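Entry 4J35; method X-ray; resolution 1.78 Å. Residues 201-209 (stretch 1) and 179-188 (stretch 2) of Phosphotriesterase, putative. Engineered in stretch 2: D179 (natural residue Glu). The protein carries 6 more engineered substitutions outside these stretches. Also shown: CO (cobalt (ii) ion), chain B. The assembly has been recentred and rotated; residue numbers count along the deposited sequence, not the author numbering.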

# COMPACT_ATOMS: atom_id res chain seq x y z
N MET A 201 -4.31 5.14 -6.48
CA MET A 201 -5.10 4.46 -5.47
C MET A 201 -4.92 5.24 -4.18
O MET A 201 -3.82 5.27 -3.59
CB MET A 201 -4.64 3.00 -5.25
CG MET A 201 -5.60 2.23 -4.44
SD MET A 201 -5.08 0.48 -4.23
CE MET A 201 -3.85 0.72 -2.97
N ILE A 202 -5.99 5.87 -3.70
CA ILE A 202 -5.86 6.64 -2.48
C ILE A 202 -6.07 5.66 -1.36
O ILE A 202 -7.12 5.01 -1.30
CB ILE A 202 -6.91 7.71 -2.33
CG1 ILE A 202 -6.84 8.69 -3.53
CG2 ILE A 202 -6.76 8.44 -1.00
CD1 ILE A 202 -5.45 9.41 -3.68
N GLY A 203 -5.09 5.57 -0.48
CA GLY A 203 -5.12 4.52 0.53
C GLY A 203 -5.72 4.85 1.87
O GLY A 203 -5.99 6.00 2.21
N HIS A 204 -5.90 3.79 2.66
CA HIS A 204 -6.44 3.85 4.01
C HIS A 204 -7.77 4.60 4.10
O HIS A 204 -8.08 5.23 5.13
CB HIS A 204 -5.39 4.43 4.99
CG HIS A 204 -4.04 3.77 4.94
ND1 HIS A 204 -3.85 2.47 4.53
CD2 HIS A 204 -2.81 4.24 5.25
CE1 HIS A 204 -2.56 2.17 4.62
NE2 HIS A 204 -1.91 3.23 5.04
N MET A 205 -8.58 4.48 3.06
CA MET A 205 -9.86 5.17 3.00
C MET A 205 -10.90 4.52 3.87
O MET A 205 -11.94 5.10 4.12
CB MET A 205 -10.34 5.31 1.55
CG MET A 205 -9.49 6.28 0.79
SD MET A 205 -9.88 8.03 1.22
CE MET A 205 -11.61 8.06 0.79
N ASP A 206 -10.60 3.32 4.37
CA ASP A 206 -11.48 2.70 5.32
C ASP A 206 -11.37 3.34 6.69
O ASP A 206 -12.16 3.06 7.58
CB ASP A 206 -11.18 1.20 5.41
CG ASP A 206 -9.71 0.88 5.55
OD1 ASP A 206 -8.84 1.68 5.15
OD2 ASP A 206 -9.40 -0.21 6.08
N GLY A 207 -10.37 4.19 6.87
CA GLY A 207 -10.20 4.89 8.13
C GLY A 207 -11.27 5.93 8.41
O GLY A 207 -11.31 6.50 9.50
N ASN A 208 -12.13 6.20 7.44
CA ASN A 208 -13.22 7.15 7.63
C ASN A 208 -14.54 6.44 7.38
O ASN A 208 -14.68 5.67 6.42
CB ASN A 208 -13.01 8.37 6.73
CG ASN A 208 -13.97 9.51 7.05
OD1 ASN A 208 -15.18 9.31 7.17
ND2 ASN A 208 -13.43 10.73 7.15
N THR A 209 -15.52 6.64 8.26
CA THR A 209 -16.80 5.93 8.17
C THR A 209 -17.94 6.78 7.59
O THR A 209 -19.10 6.36 7.62
CB THR A 209 -17.27 5.40 9.54
OG1 THR A 209 -17.34 6.49 10.47
CG2 THR A 209 -16.32 4.33 10.08
CO CO B . 0.01 3.50 5.55
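Stretch 2, residues 179-188: DGQQGPQQAE

How does stretch 2 run over the end of the strand at M201 and I202? It does so as the first turns of a helix, which begins at G183 and continues beyond E188, with Q182 at the N-cap position just before it. M201 lies out of reach, while I202 turns its CA-to-CB bond toward the helix and has 72 Å² of its surface covered, the largest share of any residue here. I202 CA lies 6.5 Å from G183 CA. The branched side chain, with chi1 and chi2 both m, spreads across one face of the helix: I202 CG2 is 4.0 Å from G183 CA and 3.5 Å from Q186 OE1, while I202 CG1 meets A187 CB at 4.3 Å in an apolar contact. The helix continues past the isoleucine, with backbone hydrogen bonds from Q186 N to Q182 O at 2.9 Å and from A187 N to G183 O at 3.1 Å.

What links the two stretches where the chain leaves the strand at G203 and H204? Here a water does the work. It accepts a hydrogen bond from G180 N at 2.8 Å and donates one to H204 O at 2.9 Å, joining backbone to backbone where H204 makes no direct contact. The imidazole has another task, with H204 NE2 binding the cobalt ion at 2.0 Å.

Why does M205 come so close to the helix start? Its CA-to-CB bond points sideways, but an all-m side chain brings the thioether nearer, so that M205 SD lies 4.0 Å from G183 CA. A CB on G183 would come within 2.7 Å of M205 SD, a clash that the bare glycine avoids.

How do the chains meet at G207 and N208? Register now pairs G207 with G180, G207 CA lying only 4.2 Å from G180 CA. Stretch 1 has thus moved forward from I202 to G207 while its partner has stepped back from G183 to G180, so the two run in opposite senses across this contact. G207 closes a short 3-10 segment, and G207 O approaches G180 CA to 3.7 Å. G180 has phi/psi of 65/32, a positive phi that favours glycine, and a CB there would clash with G207 O at 2.5 Å. N208 then reaches across: N208 ND2 donates a nearly straight hydrogen bond to G180 O at 3.0 Å. The same carbonyl accepts a second bond, from Q181 NE2 to G180 O at 2.9 Å, bringing two side-chain amides together on one oxygen. T209 lies beyond reach.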

# COMPACT_ATOMS: atom_id res chain seq x y z
N ASP A 179 -5.26 8.72 9.77
CA ASP A 179 -6.52 8.83 10.52
C ASP A 179 -7.72 9.31 9.68
O ASP A 179 -8.49 10.16 10.11
CB ASP A 179 -6.32 9.73 11.76
CG ASP A 179 -7.58 9.87 12.61
OD1 ASP A 179 -7.95 8.91 13.35
OD2 ASP A 179 -8.21 10.95 12.55
N GLY A 180 -7.90 8.73 8.49
CA GLY A 180 -9.11 8.95 7.72
C GLY A 180 -9.28 10.39 7.24
O GLY A 180 -10.41 10.85 7.12
N GLN A 181 -8.18 11.09 6.98
CA GLN A 181 -8.23 12.47 6.52
C GLN A 181 -7.38 12.70 5.28
O GLN A 181 -6.42 11.98 5.05
CB GLN A 181 -7.73 13.40 7.61
CG GLN A 181 -8.61 13.42 8.83
CD GLN A 181 -9.85 14.22 8.59
OE1 GLN A 181 -9.86 15.44 8.77
NE2 GLN A 181 -10.92 13.56 8.16
N GLN A 182 -7.72 13.74 4.53
CA GLN A 182 -6.97 14.20 3.36
C GLN A 182 -7.13 13.37 2.09
O GLN A 182 -6.42 13.59 1.13
CB GLN A 182 -5.47 14.34 3.70
CG GLN A 182 -5.17 15.20 4.89
CD GLN A 182 -5.78 16.60 4.79
OE1 GLN A 182 -5.78 17.22 3.72
NE2 GLN A 182 -6.30 17.09 5.90
N GLY A 183 -8.04 12.39 2.07
CA GLY A 183 -8.27 11.68 0.83
C GLY A 183 -8.65 12.57 -0.35
O GLY A 183 -8.04 12.54 -1.41
N PRO A 184 -9.67 13.40 -0.17
CA PRO A 184 -10.09 14.26 -1.30
C PRO A 184 -8.97 15.23 -1.74
O PRO A 184 -8.79 15.54 -2.95
CB PRO A 184 -11.28 15.02 -0.72
CG PRO A 184 -11.81 14.11 0.36
CD PRO A 184 -10.55 13.54 1.00
N GLN A 185 -8.22 15.72 -0.77
CA GLN A 185 -7.10 16.62 -1.06
C GLN A 185 -5.97 15.93 -1.81
O GLN A 185 -5.36 16.53 -2.68
CB GLN A 185 -6.54 17.21 0.21
CG GLN A 185 -7.45 18.20 0.87
CD GLN A 185 -8.38 17.55 1.83
OE1 GLN A 185 -8.74 16.38 1.66
NE2 GLN A 185 -8.78 18.28 2.86
N GLN A 186 -5.66 14.69 -1.48
CA GLN A 186 -4.64 13.99 -2.24
C GLN A 186 -5.06 13.82 -3.70
O GLN A 186 -4.25 13.96 -4.63
CB GLN A 186 -4.42 12.59 -1.60
CG GLN A 186 -3.63 12.60 -0.30
CD GLN A 186 -3.28 11.18 0.14
OE1 GLN A 186 -3.74 10.22 -0.46
NE2 GLN A 186 -2.47 11.04 1.19
N ALA A 187 -6.32 13.43 -3.89
CA ALA A 187 -6.83 13.06 -5.20
C ALA A 187 -6.88 14.33 -6.02
O ALA A 187 -6.48 14.35 -7.17
CB ALA A 187 -8.23 12.42 -5.08
N GLU A 188 -7.30 15.39 -5.37
CA GLU A 188 -7.37 16.70 -6.04
C GLU A 188 -5.99 17.25 -6.41
O GLU A 188 -5.81 17.81 -7.51
CB GLU A 188 -8.05 17.69 -5.14
CG GLU A 188 -8.08 19.08 -5.77
CD GLU A 188 -8.75 20.05 -4.87
OE1 GLU A 188 -8.34 20.12 -3.68
OE2 GLU A 188 -9.69 20.73 -5.33
O HOH W 1 -6.68 6.55 7.31